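Local coordinates for kelch-like protein 7 (Homo sapiens, PDB 3II7), which serves as the substrate-recognising adapter of a CUL3-RBX1 E3 ubiquitin ligase, here represented by its six-bladed Kelch β-propeller domain, at residues 16-21 and 58-63; 43-48 and 286-291; 68-73 and 89-94. One frame throughout, in Å; residues are numbered along the deposited sequence.

Contact 1 (16-21 and 58-63). With EDO (1,2-ethanediol), chain M.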
loop_
_atom_site.group_PDB
_atom_site.type_symbol
_atom_site.label_atom_id
_atom_site.label_comp_id
_atom_site.label_asym_id
_atom_site.label_seq_id
_atom_site.Cartn_x
_atom_site.Cartn_y
_atom_site.Cartn_z
ATOM N N ALA A 16 -10.389 2.299 4.278
ATOM C CA ALA A 16 -11.206 2.290 3.055
ATOM C C ALA A 16 -10.637 1.295 2.074
ATOM O O ALA A 16 -9.434 1.275 1.816
ATOM C CB ALA A 16 -11.234 3.653 2.443
ATOM N N LEU A 17 -11.522 0.464 1.527
ATOM C CA LEU A 17 -11.141 -0.564 0.549
ATOM C C LEU A 17 -11.877 -0.285 -0.749
ATOM O O LEU A 17 -13.097 -0.058 -0.735
ATOM C CB LEU A 17 -11.475 -1.949 1.071
ATOM C CG LEU A 17 -10.549 -2.478 2.188
ATOM C CD1 LEU A 17 -10.748 -1.733 3.474
ATOM C CD2 LEU A 17 -10.773 -3.971 2.395
ATOM N N PHE A 18 -11.141 -0.277 -1.859
ATOM C CA PHE A 18 -11.727 0.025 -3.171
ATOM C C PHE A 18 -11.543 -1.097 -4.134
ATOM O O PHE A 18 -10.400 -1.497 -4.414
ATOM C CB PHE A 18 -11.145 1.295 -3.751
ATOM C CG PHE A 18 -11.415 2.534 -2.906
ATOM C CD1 PHE A 18 -10.519 2.910 -1.884
ATOM C CD2 PHE A 18 -12.563 3.288 -3.102
ATOM C CE1 PHE A 18 -10.757 4.019 -1.108
ATOM C CE2 PHE A 18 -12.811 4.408 -2.331
ATOM C CZ PHE A 18 -11.897 4.782 -1.322
ATOM N N GLY A 19 -12.658 -1.589 -4.688
ATOM C CA GLY A 19 -12.635 -2.757 -5.553
ATOM C C GLY A 19 -13.546 -2.691 -6.737
ATOM O O GLY A 19 -13.989 -3.726 -7.216
ATOM N N GLY A 20 -13.836 -1.480 -7.221
ATOM C CA GLY A 20 -14.607 -1.324 -8.454
ATOM C C GLY A 20 -15.996 -0.792 -8.229
ATOM O O GLY A 20 -16.257 -0.098 -7.248
ATOM N N SER A 21 -16.892 -1.109 -9.159
ATOM C CA SER A 21 -18.218 -0.502 -9.194
ATOM C C SER A 21 -19.373 -1.464 -8.896
ATOM O O SER A 21 -20.528 -1.040 -8.912
ATOM C CB SER A 21 -18.445 0.167 -10.551
ATOM O OG SER A 21 -18.350 -0.793 -11.596
ATOM N N VAL A 58 -9.171 10.539 -1.190
ATOM C CA VAL A 58 -8.504 9.300 -1.637
ATOM C C VAL A 58 -8.195 9.467 -3.110
ATOM O O VAL A 58 -9.103 9.739 -3.910
ATOM C CB VAL A 58 -9.366 8.060 -1.461
ATOM C CG1 VAL A 58 -8.638 6.823 -2.018
ATOM C CG2 VAL A 58 -9.762 7.820 0.039
ATOM N N TYR A 59 -6.911 9.345 -3.463
ATOM C CA TYR A 59 -6.469 9.378 -4.864
ATOM C C TYR A 59 -6.208 7.964 -5.328
ATOM O O TYR A 59 -5.461 7.192 -4.651
ATOM C CB TYR A 59 -5.183 10.194 -5.004
ATOM C CG TYR A 59 -5.359 11.638 -4.622
ATOM C CD1 TYR A 59 -5.632 12.606 -5.584
ATOM C CD2 TYR A 59 -5.262 12.033 -3.313
ATOM C CE1 TYR A 59 -5.799 13.932 -5.235
ATOM C CE2 TYR A 59 -5.400 13.364 -2.940
ATOM C CZ TYR A 59 -5.679 14.315 -3.903
ATOM O OH TYR A 59 -5.842 15.618 -3.544
ATOM N N ILE A 60 -6.823 7.607 -6.458
ATOM C CA ILE A 60 -6.627 6.298 -7.088
ATOM C C ILE A 60 -5.906 6.544 -8.396
ATOM O O ILE A 60 -6.387 7.321 -9.259
ATOM C CB ILE A 60 -7.954 5.596 -7.328
ATOM C CG1 ILE A 60 -8.589 5.241 -5.983
ATOM C CG2 ILE A 60 -7.751 4.276 -8.181
ATOM C CD1 ILE A 60 -9.953 4.664 -6.061
ATOM N N LEU A 61 -4.729 5.948 -8.529
ATOM C CA LEU A 61 -3.848 6.274 -9.655
ATOM C C LEU A 61 -3.099 5.050 -10.186
ATOM O O LEU A 61 -2.929 4.048 -9.478
ATOM C CB LEU A 61 -2.902 7.426 -9.249
ATOM C CG LEU A 61 -2.036 7.193 -8.015
ATOM C CD1 LEU A 61 -0.796 6.392 -8.370
ATOM C CD2 LEU A 61 -1.668 8.527 -7.389
ATOM N N GLY A 62 -2.680 5.134 -11.456
ATOM C CA GLY A 62 -1.968 4.048 -12.098
ATOM C C GLY A 62 -2.865 2.876 -12.437
ATOM O O GLY A 62 -4.120 2.971 -12.390
ATOM N N GLY A 63 -2.239 1.767 -12.798
ATOM C CA GLY A 63 -2.959 0.593 -13.168
ATOM C C GLY A 63 -3.505 0.626 -14.581
ATOM O O GLY A 63 -3.274 1.570 -15.363
HETATM C C1 EDO M . -16.918 -4.242 -13.284
HETATM O O1 EDO M . -18.023 -3.390 -12.979
HETATM C C2 EDO M . -15.935 -4.308 -12.107
HETATM O O2 EDO M . -15.859 -3.066 -11.417
#
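The phenyl ring of F18 is met by two aliphatic side chains of the next blade, I60 and V58. I60 brings its terminal methyl over one face of the ring, with I60 CD1 4.1 Å from F18 CG. V58 arrives at the far end of the same ring and obliquely to it. Both of its methyls lie near CE1 and CZ, and the closest approach is V58 CG1 to F18 CE1 at 3.6 Å. F18 and V58 point at each other from opposite directions. I60 slants across the ring instead, its chain extended at chi2 (174°), which carries CD1 out over the ring.

The strands behind these groups fix their positions. F18 pairs through its backbone with L290 of strand 290-295, the innermost strand of the first blade, and that strand also lines the interface: L290 touches I60, while C292 and V294 touch V58. Strand 57-61 is held in its own blade by bonds such as V58 with Y75.

Each of the two strands runs into a pair of glycines, G19-G20 and G62-G63, the double glycine characteristic of kelch repeats. At G20, phi of 109° with psi of -155° would jam a CB against the preceding carbonyl oxygen. Just beyond, S21 N gives an almost straight hydrogen bond of 3.2 Å to O2 of a 1,2-ethanediol, probably picked up from the crystallisation liquor.

The two segments share only carbon-to-carbon contacts, and the residues that touch are buried. Adhesion between the first and second blades is therefore apolar here, resting on the fit of methyls around one ring and leaving backbone hydrogen bonding to each blade's own sheet.

Contact 2 (43-48 and 286-291). With EDO (1,2-ethanediol), chain H; EDO (1,2-ethanediol), chain G; EDO (1,2-ethanediol), chain N; EDO (1,2-ethanediol), chain I.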
loop_
_atom_site.group_PDB
_atom_site.type_symbol
_atom_site.label_atom_id
_atom_site.label_comp_id
_atom_site.label_asym_id
_atom_site.label_seq_id
_atom_site.Cartn_x
_atom_site.Cartn_y
_atom_site.Cartn_z
ATOM N N PHE A 43 -16.707 3.998 -10.840
ATOM C CA PHE A 43 -15.575 3.584 -11.705
ATOM C C PHE A 43 -15.295 2.111 -11.572
ATOM O O PHE A 43 -15.314 1.555 -10.459
ATOM C CB PHE A 43 -14.316 4.367 -11.347
ATOM C CG PHE A 43 -14.479 5.858 -11.492
ATOM C CD1 PHE A 43 -14.663 6.425 -12.742
ATOM C CD2 PHE A 43 -14.447 6.689 -10.387
ATOM C CE1 PHE A 43 -14.828 7.786 -12.879
ATOM C CE2 PHE A 43 -14.612 8.057 -10.521
ATOM C CZ PHE A 43 -14.804 8.599 -11.777
ATOM N N GLU A 44 -15.013 1.485 -12.713
ATOM C CA GLU A 44 -14.706 0.068 -12.768
ATOM C C GLU A 44 -13.344 -0.214 -12.135
ATOM O O GLU A 44 -12.492 0.680 -12.041
ATOM C CB GLU A 44 -14.725 -0.405 -14.207
ATOM C CG GLU A 44 -16.107 -0.379 -14.817
ATOM C CD GLU A 44 -16.187 -1.145 -16.121
ATOM O OE1 GLU A 44 -15.165 -1.220 -16.842
ATOM O OE2 GLU A 44 -17.277 -1.678 -16.420
ATOM N N LYS A 45 -13.145 -1.462 -11.724
ATOM C CA LYS A 45 -11.911 -1.912 -11.131
ATOM C C LYS A 45 -10.740 -1.622 -12.045
ATOM O O LYS A 45 -10.839 -1.813 -13.263
ATOM C CB LYS A 45 -11.914 -3.434 -10.977
ATOM C CG LYS A 45 -12.901 -4.019 -10.058
ATOM C CD LYS A 45 -13.051 -5.541 -10.314
ATOM C CE LYS A 45 -11.985 -6.337 -9.614
ATOM N NZ LYS A 45 -12.269 -6.389 -8.164
ATOM N N ARG A 46 -9.633 -1.207 -11.430
ATOM C CA ARG A 46 -8.349 -1.104 -12.093
ATOM C C ARG A 46 -7.503 -2.304 -11.732
ATOM O O ARG A 46 -7.563 -2.799 -10.583
ATOM C CB ARG A 46 -7.592 0.119 -11.607
ATOM C CG ARG A 46 -8.230 1.425 -11.914
ATOM C CD ARG A 46 -7.306 2.565 -11.611
ATOM N NE ARG A 46 -7.970 3.851 -11.782
ATOM C CZ ARG A 46 -7.365 4.993 -12.139
ATOM N NH1 ARG A 46 -6.060 5.035 -12.391
ATOM N NH2 ARG A 46 -8.076 6.096 -12.274
ATOM N N ARG A 47 -6.692 -2.756 -12.681
ATOM C CA ARG A 47 -5.665 -3.773 -12.418
ATOM C C ARG A 47 -4.377 -3.114 -11.938
ATOM O O ARG A 47 -3.856 -2.257 -12.613
ATOM C CB ARG A 47 -5.352 -4.554 -13.699
ATOM C CG ARG A 47 -4.278 -5.624 -13.539
ATOM C CD ARG A 47 -3.798 -6.183 -14.896
ATOM N NE ARG A 47 -4.900 -6.767 -15.647
ATOM C CZ ARG A 47 -5.538 -6.181 -16.674
ATOM N NH1 ARG A 47 -5.184 -4.973 -17.118
ATOM N NH2 ARG A 47 -6.538 -6.818 -17.271
ATOM N N ASP A 48 -3.866 -3.561 -10.785
ATOM C CA ASP A 48 -2.545 -3.187 -10.306
ATOM C C ASP A 48 -2.329 -1.663 -10.196
ATOM O O ASP A 48 -1.325 -1.134 -10.646
ATOM C CB ASP A 48 -1.479 -3.848 -11.182
ATOM C CG ASP A 48 -1.499 -5.387 -11.057
ATOM O OD1 ASP A 48 -1.827 -5.888 -9.948
ATOM O OD2 ASP A 48 -1.205 -6.052 -12.050
ATOM N N VAL A 286 -12.710 -9.034 -2.231
ATOM C CA VAL A 286 -11.924 -8.542 -3.364
ATOM C C VAL A 286 -10.470 -8.412 -2.938
ATOM O O VAL A 286 -10.052 -7.402 -2.343
ATOM C CB VAL A 286 -12.456 -7.196 -3.890
ATOM C CG1 VAL A 286 -11.668 -6.774 -5.154
ATOM C CG2 VAL A 286 -13.944 -7.299 -4.172
ATOM N N THR A 287 -9.695 -9.461 -3.239
ATOM C CA THR A 287 -8.334 -9.574 -2.725
ATOM C C THR A 287 -7.374 -8.607 -3.395
ATOM O O THR A 287 -6.345 -8.276 -2.836
ATOM C CB THR A 287 -7.802 -11.051 -2.832
ATOM O OG1 THR A 287 -7.720 -11.443 -4.194
ATOM C CG2 THR A 287 -8.731 -12.030 -2.069
ATOM N N SER A 288 -7.710 -8.146 -4.598
ATOM C CA SER A 288 -6.875 -7.170 -5.296
ATOM C C SER A 288 -7.336 -5.717 -5.106
ATOM O O SER A 288 -7.067 -4.861 -5.937
ATOM C CB SER A 288 -6.838 -7.515 -6.770
ATOM O OG SER A 288 -8.138 -7.477 -7.315
ATOM N N CYS A 289 -8.016 -5.448 -4.010
ATOM C CA CYS A 289 -8.519 -4.134 -3.727
ATOM C C CYS A 289 -7.379 -3.179 -3.397
ATOM O O CYS A 289 -6.261 -3.587 -3.087
ATOM C CB CYS A 289 -9.475 -4.187 -2.530
ATOM S SG CYS A 289 -8.733 -4.749 -0.994
ATOM N N LEU A 290 -7.686 -1.898 -3.493
ATOM C CA LEU A 290 -6.860 -0.836 -2.958
ATOM C C LEU A 290 -7.290 -0.567 -1.523
ATOM O O LEU A 290 -8.477 -0.715 -1.171
ATOM C CB LEU A 290 -7.003 0.416 -3.837
ATOM C CG LEU A 290 -6.662 0.185 -5.299
ATOM C CD1 LEU A 290 -6.993 1.451 -6.080
ATOM C CD2 LEU A 290 -5.189 -0.184 -5.406
ATOM N N ILE A 291 -6.322 -0.225 -0.683
ATOM C CA ILE A 291 -6.590 0.010 0.743
ATOM C C ILE A 291 -5.813 1.231 1.251
ATOM O O ILE A 291 -4.642 1.456 0.864
ATOM C CB ILE A 291 -6.198 -1.264 1.571
ATOM C CG1 ILE A 291 -6.601 -1.082 3.057
ATOM C CG2 ILE A 291 -4.715 -1.631 1.366
ATOM C CD1 ILE A 291 -6.498 -2.398 3.893
HETATM C C1 EDO H . -5.266 -2.477 -7.320
HETATM O O1 EDO H . -5.637 -2.187 -8.663
HETATM C C2 EDO H . -4.670 -3.857 -7.161
HETATM O O2 EDO H . -4.015 -3.917 -5.888
HETATM C C1 EDO G . -9.959 -0.655 -7.679
HETATM O O1 EDO G . -9.630 0.032 -8.888
HETATM C C2 EDO G . -9.059 -1.868 -7.461
HETATM O O2 EDO G . -9.246 -2.843 -8.519
HETATM C C1 EDO N . -10.395 -11.650 -6.696
HETATM O O1 EDO N . -10.409 -11.725 -5.275
HETATM C C2 EDO N . -10.691 -10.233 -7.095
HETATM O O2 EDO N . -9.645 -9.410 -6.583
HETATM C C1 EDO I . -4.586 -10.615 -6.202
HETATM O O1 EDO I . -5.909 -11.004 -5.832
HETATM C C2 EDO I . -3.714 -10.526 -4.963
HETATM O O2 EDO I . -4.126 -9.457 -4.054
HETATM O O HOH W 1 -9.998 -4.946 -7.548
#
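K45 folds back on itself, chi3 at 83° and chi4 at 74°, and this double bend swings its ammonium group across to V286. They meet tip to tip, K45 NZ standing 3.1 Å from V286 CG1, a tight approach for a charged nitrogen and a methyl. The polar link comes through water: K45 NZ donates to a water at 2.8 Å, and S288 OG lies 3.1 Å from that same water within hydrogen-bonding geometry. S288 OG is set between its own backbone N and carbonyl carbon (chi1 60°). It also bonds to O2 of an ethanediol at 2.6 Å, an atom that S288 N grips as well.

A second ethanediol spans the backbone of R46, its O1 accepting from R46 N at 2.8 Å and its O2 donating to R46 O at 2.7 Å. The water and this diol lie between the two segments; the diol at S288 sits on the far side of the turn.

V286 to C289 form a type I turn, closed by C289 N to V286 O at 3.3 Å, that brings the chain from the last blade into strand 290-295, which pairs with 13-18 and closes the first blade's sheet. Facing it, loop 43-48 runs from strand 35-38, at the outer edge of the first blade, to strand 50-54, the innermost of the second; K45 NZ bonds weakly to G19 O beyond strand 13-18.

Contact 3 (68-73 and 89-94). With EDO (1,2-ethanediol), chain O.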
loop_
_atom_site.group_PDB
_atom_site.type_symbol
_atom_site.label_atom_id
_atom_site.label_comp_id
_atom_site.label_asym_id
_atom_site.label_seq_id
_atom_site.Cartn_x
_atom_site.Cartn_y
_atom_site.Cartn_z
ATOM N N PRO A 68 -3.179 1.100 -20.297
ATOM C CA PRO A 68 -2.761 1.861 -19.107
ATOM C C PRO A 68 -3.682 3.068 -18.871
ATOM O O PRO A 68 -4.049 3.760 -19.827
ATOM C CB PRO A 68 -1.338 2.309 -19.465
ATOM C CG PRO A 68 -0.900 1.342 -20.526
ATOM C CD PRO A 68 -2.090 1.009 -21.290
ATOM N N ILE A 69 -4.077 3.295 -17.626
ATOM C CA ILE A 69 -5.001 4.398 -17.302
ATOM C C ILE A 69 -4.229 5.683 -17.029
ATOM O O ILE A 69 -3.245 5.689 -16.268
ATOM C CB ILE A 69 -5.890 4.056 -16.114
ATOM C CG1 ILE A 69 -6.715 2.811 -16.404
ATOM C CG2 ILE A 69 -6.806 5.214 -15.799
ATOM C CD1 ILE A 69 -7.232 2.150 -15.129
ATOM N N LYS A 70 -4.686 6.778 -17.648
ATOM C CA LYS A 70 -3.991 8.065 -17.558
ATOM C C LYS A 70 -4.689 9.058 -16.622
ATOM O O LYS A 70 -4.162 10.122 -16.347
ATOM C CB LYS A 70 -3.866 8.680 -18.960
ATOM C CG LYS A 70 -3.173 7.755 -19.969
ATOM C CD LYS A 70 -2.860 8.502 -21.262
ATOM C CE LYS A 70 -2.368 7.533 -22.335
ATOM N NZ LYS A 70 -2.165 8.191 -23.631
ATOM N N ARG A 71 -5.872 8.687 -16.145
ATOM C CA ARG A 71 -6.662 9.504 -15.261
ATOM C C ARG A 71 -6.454 9.098 -13.797
ATOM O O ARG A 71 -6.306 7.921 -13.493
ATOM C CB ARG A 71 -8.115 9.253 -15.601
ATOM C CG ARG A 71 -9.085 10.143 -14.936
ATOM C CD ARG A 71 -10.511 9.792 -15.410
ATOM N NE ARG A 71 -10.953 8.524 -14.859
ATOM C CZ ARG A 71 -11.112 7.386 -15.526
ATOM N NH1 ARG A 71 -10.946 7.309 -16.853
ATOM N NH2 ARG A 71 -11.476 6.307 -14.861
ATOM N N MET A 72 -6.518 10.087 -12.891
ATOM C CA MET A 72 -6.499 9.851 -11.427
ATOM C C MET A 72 -7.898 10.111 -10.926
ATOM O O MET A 72 -8.447 11.186 -11.152
ATOM C CB MET A 72 -5.506 10.844 -10.766
ATOM C CG MET A 72 -5.422 10.818 -9.277
ATOM S SD MET A 72 -3.842 11.562 -8.755
ATOM C CE MET A 72 -4.139 13.279 -9.139
ATOM N N ASP A 73 -8.493 9.123 -10.280
ATOM C CA ASP A 73 -9.845 9.284 -9.728
ATOM C C ASP A 73 -9.742 9.614 -8.250
ATOM O O ASP A 73 -8.933 9.016 -7.525
ATOM C CB ASP A 73 -10.667 8.043 -10.006
ATOM C CG ASP A 73 -10.944 7.862 -11.475
ATOM O OD1 ASP A 73 -11.191 8.889 -12.181
ATOM O OD2 ASP A 73 -10.896 6.690 -11.953
ATOM N N PRO A 89 2.235 11.296 -14.970
ATOM C CA PRO A 89 2.749 11.517 -16.306
ATOM C C PRO A 89 3.123 10.220 -17.017
ATOM O O PRO A 89 2.964 10.137 -18.227
ATOM C CB PRO A 89 3.981 12.389 -16.067
ATOM C CG PRO A 89 3.676 13.142 -14.824
ATOM C CD PRO A 89 2.825 12.242 -13.991
ATOM N N THR A 90 3.613 9.226 -16.269
ATOM C CA THR A 90 3.977 7.925 -16.836
ATOM C C THR A 90 3.013 6.872 -16.304
ATOM O O THR A 90 3.145 6.424 -15.169
ATOM C CB THR A 90 5.403 7.525 -16.497
ATOM O OG1 THR A 90 6.312 8.508 -17.001
ATOM C CG2 THR A 90 5.741 6.175 -17.117
ATOM N N PRO A 91 2.020 6.488 -17.118
ATOM C CA PRO A 91 1.107 5.436 -16.660
ATOM C C PRO A 91 1.862 4.139 -16.485
ATOM O O PRO A 91 2.750 3.816 -17.289
ATOM C CB PRO A 91 0.082 5.327 -17.788
ATOM C CG PRO A 91 0.171 6.624 -18.537
ATOM C CD PRO A 91 1.608 7.048 -18.418
ATOM N N ARG A 92 1.558 3.436 -15.403
ATOM C CA ARG A 92 2.259 2.205 -15.059
ATOM C C ARG A 92 1.474 1.409 -14.021
ATOM O O ARG A 92 0.637 1.967 -13.272
ATOM C CB ARG A 92 3.661 2.493 -14.550
ATOM C CG ARG A 92 3.724 3.450 -13.433
ATOM C CD ARG A 92 5.018 4.185 -13.514
ATOM N NE ARG A 92 5.400 4.756 -12.255
ATOM C CZ ARG A 92 5.138 5.983 -11.851
ATOM N NH1 ARG A 92 4.435 6.810 -12.593
ATOM N NH2 ARG A 92 5.604 6.383 -10.668
ATOM N N ASP A 93 1.751 0.106 -14.005
ATOM C CA ASP A 93 1.104 -0.848 -13.118
ATOM C C ASP A 93 2.047 -1.195 -11.959
ATOM O O ASP A 93 3.255 -1.142 -12.110
ATOM C CB ASP A 93 0.809 -2.154 -13.880
ATOM C CG ASP A 93 -0.375 -2.034 -14.864
ATOM O OD1 ASP A 93 -0.912 -0.944 -15.052
ATOM O OD2 ASP A 93 -0.769 -3.074 -15.443
ATOM N N SER A 94 1.460 -1.608 -10.852
ATOM C CA SER A 94 2.213 -2.153 -9.684
ATOM C C SER A 94 3.156 -1.102 -9.074
ATOM O O SER A 94 4.180 -1.431 -8.471
ATOM C CB SER A 94 2.946 -3.453 -10.079
ATOM O OG SER A 94 1.996 -4.419 -10.587
HETATM C C1 EDO O . -7.722 8.581 -20.425
HETATM O O1 EDO O . -6.994 9.761 -20.064
HETATM C C2 EDO O . -7.752 7.634 -19.233
HETATM O O2 EDO O . -6.934 6.475 -19.459
HETATM O O HOH W 2 -1.510 3.697 -15.334
#
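P91 packs its ring against P68 and K70 within the second blade of this kelch β-propeller, where the loop leaving the outer strand 81-86 passes the lead-in to strand 71-76. The apolar contacts are all with that one ring: P68 CB lies 3.7 Å from P91 CB, and K70 CG, slanting across, lies 3.8 Å from P91 CG. P68 comes over one side of the ring; I69 O and the side chain of K70 come against the other.

Water supplies the polar connection, bonding to I69 O at 2.8 Å and, weakly, to R92 N. On the other side of the lead-in, K70 N is bonded to O2 of a 1,2-ethanediol.

Charged groups brace each segment internally. R71, bent at chi3 (72°), turns its guanidinium side-on to D73: NE meets OD1 at 2.7 Å in the guanidinium plane, and NH2 meets OD2 at 3.0 Å, tilted 17° from it. Each oxygen uses its syn lone pair. With an alanine here the two-pronged grip is gone, and the D73 carboxylate would probably be freer to turn, with R46 and S84 left to restrain it.

R92 braces the other segment and is engaged outside it by E121, G108 and T106. R92 NH1 curls back to T90 O at 2.9 Å, meeting a lone pair of that oxygen in the carbonyl plane with a C=O...N angle of 145°.

How the contacts relate
Contacts 1 and 2 lie about 6 Å apart between centres and share the first blade's sheet, where F18 N bonds to L290 O at 2.8 Å. Contact 3 lies about 12 Å from contact 1 and continues its second-blade sheet through I60 N to D73 O, 2.8 Å. R46 joins all three: its NH1 reaches G62 O and its NH2 reaches R71 O, each at 2.8 Å. Further along, D48 O to S94 N, also 2.8 Å, ties contact 2 to contact 3 although their centres are about 14 Å apart. The ethanediols at contact 2, probably from the crystallisation liquor, may mark a pocket on this surface; no substrate is present in the model.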